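Local coordinates for protein BB1 (PDB 6D0T) that is a de novo designed eight-stranded antiparallel beta barrel, made in work aimed at barrels that activate fluorescence, at residues V2-F16 with L82-F94. Numbering follows the deposited sequence.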
loop_
_atom_site.group_PDB
_atom_site.type_symbol
_atom_site.label_atom_id
_atom_site.label_comp_id
_atom_site.label_asym_id
_atom_site.label_seq_id
_atom_site.Cartn_x
_atom_site.Cartn_y
_atom_site.Cartn_z
ATOM N N VAL A 2 -3.034 0.350 15.875
ATOM C CA VAL A 2 -3.651 1.602 15.520
ATOM C C VAL A 2 -5.115 1.377 15.176
ATOM O O VAL A 2 -5.525 0.298 14.739
ATOM C CB VAL A 2 -2.923 2.285 14.341
ATOM C CG1 VAL A 2 -1.439 2.494 14.653
ATOM C CG2 VAL A 2 -3.129 1.540 12.996
ATOM N N ASP A 3 -5.885 2.457 15.325
ATOM C CA ASP A 3 -7.261 2.568 14.881
ATOM C C ASP A 3 -7.239 2.929 13.410
ATOM O O ASP A 3 -6.657 3.951 13.036
ATOM C CB ASP A 3 -7.967 3.631 15.722
ATOM C CG ASP A 3 -9.392 3.857 15.332
ATOM O OD1 ASP A 3 -9.635 4.333 14.189
ATOM O OD2 ASP A 3 -10.278 3.623 16.198
ATOM N N ALA A 4 -7.829 2.083 12.568
ATOM C CA ALA A 4 -7.603 2.219 11.129
ATOM C C ALA A 4 -8.009 3.600 10.621
ATOM O O ALA A 4 -7.269 4.249 9.855
ATOM C CB ALA A 4 -8.373 1.131 10.374
ATOM N N ALA A 5 -9.213 4.036 10.969
ATOM C CA ALA A 5 -9.698 5.294 10.411
ATOM C C ALA A 5 -9.084 6.510 11.067
ATOM O O ALA A 5 -9.112 7.588 10.472
ATOM C CB ALA A 5 -11.221 5.347 10.495
ATOM N N GLN A 6 -8.570 6.383 12.292
ATOM C CA GLN A 6 -7.772 7.454 12.873
ATOM C C GLN A 6 -6.416 7.594 12.165
ATOM O O GLN A 6 -5.969 8.699 11.876
ATOM C CB GLN A 6 -7.540 7.183 14.371
ATOM C CG GLN A 6 -6.672 8.252 15.030
ATOM C CD GLN A 6 -6.449 7.996 16.516
ATOM O OE1 GLN A 6 -6.579 6.866 16.990
ATOM N NE2 GLN A 6 -6.046 9.026 17.237
ATOM N N TYR A 7 -5.740 6.483 11.897
ATOM C CA TYR A 7 -4.331 6.507 11.571
ATOM C C TYR A 7 -4.058 6.581 10.065
ATOM O O TYR A 7 -3.226 7.387 9.633
ATOM C CB TYR A 7 -3.642 5.269 12.169
ATOM C CG TYR A 7 -2.182 5.182 11.784
ATOM C CD1 TYR A 7 -1.799 4.497 10.662
ATOM C CD2 TYR A 7 -1.200 5.813 12.531
ATOM C CE1 TYR A 7 -0.507 4.459 10.259
ATOM C CE2 TYR A 7 0.102 5.778 12.161
ATOM C CZ TYR A 7 0.470 5.082 11.012
ATOM O OH TYR A 7 1.779 5.034 10.593
ATOM N N PHE A 8 -4.741 5.773 9.266
ATOM C CA PHE A 8 -4.285 5.615 7.884
ATOM C C PHE A 8 -4.688 6.759 6.966
ATOM O O PHE A 8 -3.932 7.049 6.030
ATOM C CB PHE A 8 -4.766 4.286 7.286
ATOM C CG PHE A 8 -4.055 3.086 7.846
ATOM C CD1 PHE A 8 -2.741 2.862 7.568
ATOM C CD2 PHE A 8 -4.717 2.206 8.721
ATOM C CE1 PHE A 8 -2.075 1.767 8.131
ATOM C CE2 PHE A 8 -4.065 1.124 9.256
ATOM C CZ PHE A 8 -2.744 0.914 8.979
ATOM N N PRO A 9 -5.807 7.450 7.180
ATOM C CA PRO A 9 -6.198 8.498 6.227
ATOM C C PRO A 9 -5.147 9.569 6.074
ATOM O O PRO A 9 -4.488 9.991 7.034
ATOM C CB PRO A 9 -7.510 9.044 6.808
ATOM C CG PRO A 9 -8.089 7.836 7.508
ATOM C CD PRO A 9 -6.872 7.200 8.169
ATOM N N GLY A 10 -4.994 10.016 4.833
ATOM C CA GLY A 10 -3.955 10.967 4.517
ATOM C C GLY A 10 -3.268 10.669 3.200
ATOM O O GLY A 10 -3.682 9.781 2.439
ATOM N N THR A 11 -2.242 11.459 2.923
ATOM C CA THR A 11 -1.417 11.311 1.726
ATOM C C THR A 11 -0.076 10.699 2.102
ATOM O O THR A 11 0.560 11.132 3.058
ATOM C CB THR A 11 -1.203 12.662 1.067
ATOM O OG1 THR A 11 -2.475 13.213 0.746
ATOM C CG2 THR A 11 -0.386 12.524 -0.218
ATOM N N TRP A 12 0.346 9.689 1.338
ATOM C CA TRP A 12 1.555 8.946 1.618
ATOM C C TRP A 12 2.341 8.770 0.331
ATOM O O TRP A 12 1.759 8.619 -0.742
ATOM C CB TRP A 12 1.275 7.558 2.165
ATOM C CG TRP A 12 0.394 7.496 3.405
ATOM C CD1 TRP A 12 -0.967 7.733 3.475
ATOM C CD2 TRP A 12 0.798 7.104 4.713
ATOM N NE1 TRP A 12 -1.409 7.532 4.753
ATOM C CE2 TRP A 12 -0.337 7.147 5.535
ATOM C CE3 TRP A 12 2.021 6.737 5.279
ATOM C CZ2 TRP A 12 -0.293 6.819 6.879
ATOM C CZ3 TRP A 12 2.061 6.408 6.621
ATOM C CH2 TRP A 12 0.915 6.451 7.407
ATOM N N GLU A 13 3.663 8.787 0.452
ATOM C CA GLU A 13 4.538 8.318 -0.605
ATOM C C GLU A 13 4.819 6.851 -0.359
ATOM O O GLU A 13 4.884 6.406 0.795
ATOM C CB GLU A 13 5.821 9.145 -0.639
ATOM C CG GLU A 13 5.527 10.564 -1.123
ATOM C CD GLU A 13 6.771 11.381 -1.410
ATOM O OE1 GLU A 13 7.883 10.936 -1.046
ATOM O OE2 GLU A 13 6.628 12.472 -2.008
ATOM N N PHE A 14 4.990 6.091 -1.438
ATOM C CA PHE A 14 5.322 4.685 -1.294
ATOM C C PHE A 14 6.493 4.273 -2.170
ATOM O O PHE A 14 6.797 4.904 -3.199
ATOM C CB PHE A 14 4.116 3.767 -1.591
ATOM C CG PHE A 14 3.739 3.647 -3.061
ATOM C CD1 PHE A 14 4.261 2.632 -3.843
ATOM C CD2 PHE A 14 2.796 4.485 -3.615
ATOM C CE1 PHE A 14 3.870 2.474 -5.163
ATOM C CE2 PHE A 14 2.401 4.334 -4.949
ATOM C CZ PHE A 14 2.925 3.338 -5.709
ATOM N N ARG A 15 7.190 3.234 -1.710
ATOM C CA ARG A 15 8.223 2.566 -2.492
ATOM C C ARG A 15 8.093 1.082 -2.205
ATOM O O ARG A 15 8.130 0.677 -1.040
ATOM C CB ARG A 15 9.632 3.051 -2.144
ATOM C CG ARG A 15 10.710 2.427 -3.036
ATOM C CD ARG A 15 11.381 1.203 -2.409
ATOM N NE ARG A 15 12.427 1.606 -1.472
ATOM C CZ ARG A 15 13.691 1.842 -1.809
ATOM N NH1 ARG A 15 14.553 2.221 -0.880
ATOM N NH2 ARG A 15 14.103 1.702 -3.064
ATOM N N PHE A 16 7.903 0.289 -3.250
ATOM C CA PHE A 16 7.792 -1.163 -3.136
ATOM C C PHE A 16 8.885 -1.792 -3.991
ATOM O O PHE A 16 9.105 -1.358 -5.123
ATOM C CB PHE A 16 6.444 -1.698 -3.638
ATOM C CG PHE A 16 5.211 -1.092 -2.993
ATOM C CD1 PHE A 16 5.199 -0.612 -1.692
ATOM C CD2 PHE A 16 4.028 -1.083 -3.708
ATOM C CE1 PHE A 16 4.032 -0.116 -1.142
ATOM C CE2 PHE A 16 2.879 -0.596 -3.162
ATOM C CZ PHE A 16 2.893 -0.096 -1.859
ATOM N N LEU A 82 0.742 -5.499 6.599
ATOM C CA LEU A 82 1.564 -4.350 6.899
ATOM C C LEU A 82 1.872 -4.312 8.378
ATOM O O LEU A 82 1.251 -5.020 9.187
ATOM C CB LEU A 82 0.895 -3.064 6.472
ATOM C CG LEU A 82 -0.484 -2.844 7.024
ATOM C CD1 LEU A 82 -0.401 -2.179 8.419
ATOM C CD2 LEU A 82 -1.282 -1.993 6.066
ATOM N N GLN A 83 2.851 -3.484 8.708
ATOM C CA GLN A 83 3.230 -3.236 10.093
ATOM C C GLN A 83 3.510 -1.752 10.263
ATOM O O GLN A 83 4.481 -1.227 9.707
ATOM C CB GLN A 83 4.464 -4.029 10.486
ATOM C CG GLN A 83 4.892 -3.757 11.938
ATOM C CD GLN A 83 3.796 -4.086 12.978
ATOM O OE1 GLN A 83 3.450 -5.258 13.168
ATOM N NE2 GLN A 83 3.270 -3.049 13.665
ATOM N N VAL A 84 2.666 -1.086 11.037
ATOM C CA VAL A 84 2.936 0.289 11.435
ATOM C C VAL A 84 4.183 0.352 12.303
ATOM O O VAL A 84 4.344 -0.436 13.235
ATOM C CB VAL A 84 1.727 0.855 12.194
ATOM C CG1 VAL A 84 2.009 2.307 12.684
ATOM C CG2 VAL A 84 0.505 0.840 11.313
ATOM N N ARG A 85 5.070 1.306 12.004
ATOM C CA ARG A 85 6.322 1.482 12.739
ATOM C C ARG A 85 6.425 2.784 13.507
ATOM O O ARG A 85 7.256 2.875 14.423
ATOM C CB ARG A 85 7.527 1.435 11.787
ATOM C CG ARG A 85 7.635 0.236 10.873
ATOM C CD ARG A 85 7.842 -1.034 11.624
ATOM N NE ARG A 85 8.890 -0.915 12.634
ATOM C CZ ARG A 85 9.334 -1.925 13.376
ATOM N NH1 ARG A 85 8.869 -3.158 13.186
ATOM N NH2 ARG A 85 10.228 -1.690 14.329
ATOM N N SER A 86 5.666 3.812 13.122
ATOM C CA SER A 86 5.751 5.125 13.752
ATOM C C SER A 86 4.543 5.909 13.294
ATOM O O SER A 86 3.774 5.403 12.462
ATOM C CB SER A 86 7.014 5.870 13.332
ATOM O OG SER A 86 6.820 6.343 12.011
ATOM N N PRO A 87 4.360 7.152 13.751
ATOM C CA PRO A 87 3.203 7.928 13.281
ATOM C C PRO A 87 3.238 8.206 11.797
ATOM O O PRO A 87 2.166 8.441 11.214
ATOM C CB PRO A 87 3.271 9.215 14.111
ATOM C CG PRO A 87 3.992 8.774 15.382
ATOM C CD PRO A 87 5.006 7.789 14.896
ATOM N N ASP A 88 4.412 8.143 11.161
ATOM C CA ASP A 88 4.512 8.488 9.746
ATOM C C ASP A 88 5.068 7.380 8.856
ATOM O O ASP A 88 5.347 7.655 7.685
ATOM C CB ASP A 88 5.345 9.768 9.552
ATOM C CG ASP A 88 6.834 9.606 9.917
ATOM O OD1 ASP A 88 7.292 8.508 10.321
ATOM O OD2 ASP A 88 7.567 10.626 9.752
ATOM N N SER A 89 5.190 6.133 9.333
ATOM C CA SER A 89 5.874 5.101 8.552
ATOM C C SER A 89 5.207 3.755 8.747
ATOM O O SER A 89 4.955 3.345 9.884
ATOM C CB SER A 89 7.357 4.994 8.944
ATOM O OG SER A 89 7.954 3.873 8.339
ATOM N N VAL A 90 4.907 3.085 7.623
ATOM C CA VAL A 90 4.283 1.769 7.610
ATOM C C VAL A 90 5.095 0.860 6.693
ATOM O O VAL A 90 5.358 1.222 5.540
ATOM C CB VAL A 90 2.817 1.839 7.121
ATOM C CG1 VAL A 90 2.188 0.432 7.156
ATOM C CG2 VAL A 90 2.013 2.786 7.964
ATOM N N GLU A 91 5.467 -0.327 7.173
ATOM C CA GLU A 91 6.124 -1.287 6.288
ATOM C C GLU A 91 5.094 -2.259 5.724
ATOM O O GLU A 91 4.095 -2.564 6.374
ATOM C CB GLU A 91 7.247 -2.044 7.020
ATOM C CG GLU A 91 8.392 -1.114 7.382
ATOM C CD GLU A 91 9.623 -1.779 7.995
ATOM O OE1 GLU A 91 9.623 -3.015 8.229
ATOM O OE2 GLU A 91 10.610 -1.033 8.257
ATOM N N VAL A 92 5.304 -2.700 4.485
ATOM C CA VAL A 92 4.386 -3.641 3.854
ATOM C C VAL A 92 5.163 -4.849 3.337
ATOM O O VAL A 92 6.346 -4.762 2.996
ATOM C CB VAL A 92 3.554 -3.008 2.706
ATOM C CG1 VAL A 92 2.785 -1.821 3.199
ATOM C CG2 VAL A 92 4.413 -2.611 1.528
ATOM N N ARG A 93 4.474 -5.988 3.302
ATOM C CA ARG A 93 4.996 -7.225 2.726
ATOM C C ARG A 93 3.867 -7.870 1.932
ATOM O O ARG A 93 2.766 -8.057 2.460
ATOM C CB ARG A 93 5.501 -8.155 3.834
ATOM C CG ARG A 93 6.121 -9.437 3.353
ATOM C CD ARG A 93 7.531 -9.243 2.885
ATOM N NE ARG A 93 8.170 -10.514 2.542
ATOM N N PHE A 94 4.103 -8.179 0.658
ATOM C CA PHE A 94 2.992 -8.687 -0.128
ATOM C C PHE A 94 3.477 -9.570 -1.267
ATOM O O PHE A 94 4.644 -9.542 -1.659
ATOM C CB PHE A 94 2.094 -7.551 -0.683
ATOM C CG PHE A 94 2.808 -6.550 -1.591
ATOM C CD1 PHE A 94 3.282 -5.362 -1.084
ATOM C CD2 PHE A 94 2.904 -6.762 -2.961
ATOM C CE1 PHE A 94 3.884 -4.420 -1.916
ATOM C CE2 PHE A 94 3.527 -5.825 -3.805
ATOM C CZ PHE A 94 4.012 -4.676 -3.294
#
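With chi1 at 176°, Tyr-7 swings its ring away from its own backbone N and sends OH across to the turn at 86-89, while Val-84, whose CG1 is likewise turned from its N, meets that ring from the opposite direction. Tyr-7 OH donates to Ser-86 O at 2.8 Å, nearly in line with the carbonyl (C=O...O angle 163°). Val-84 CG1 lies 3.6 Å from Tyr-7 CZ, and Val-90 CG2 reaches the ring's edge, 3.8 Å from Tyr-7 CE1. The same Val-90 methyl packs on Trp-12 CZ3 (3.9 Å), and the indole's turn is restrained by Trp-12 NE1 donating to Phe-8 O at 2.9 Å. A phenylalanine in place of Tyr-7 would probably leave Ser-86 O without this donor and the short helix less firmly tied to the turn. Phe-8 CZ touches Leu-82 CD1 at 3.9 Å. Farther along the two strands, Phe-94 directs its edge at one face of Phe-16, a T-shaped pair with centroids 5.0 Å apart and planes at 75°; Phe-14 covers the other face. Helix 4-7 thus lies against the barrel end beside the 86-89 turn, where Arg-108 makes a cation-pi contact with Tyr-7 and hydrogen-bonds through NE to Pro-87 O. Strands 10-18 and 89-96 are not sheet neighbours here: strand 101-108 runs between them, its Phe-106 touching Trp-12 and Val-92, and closes the barrel.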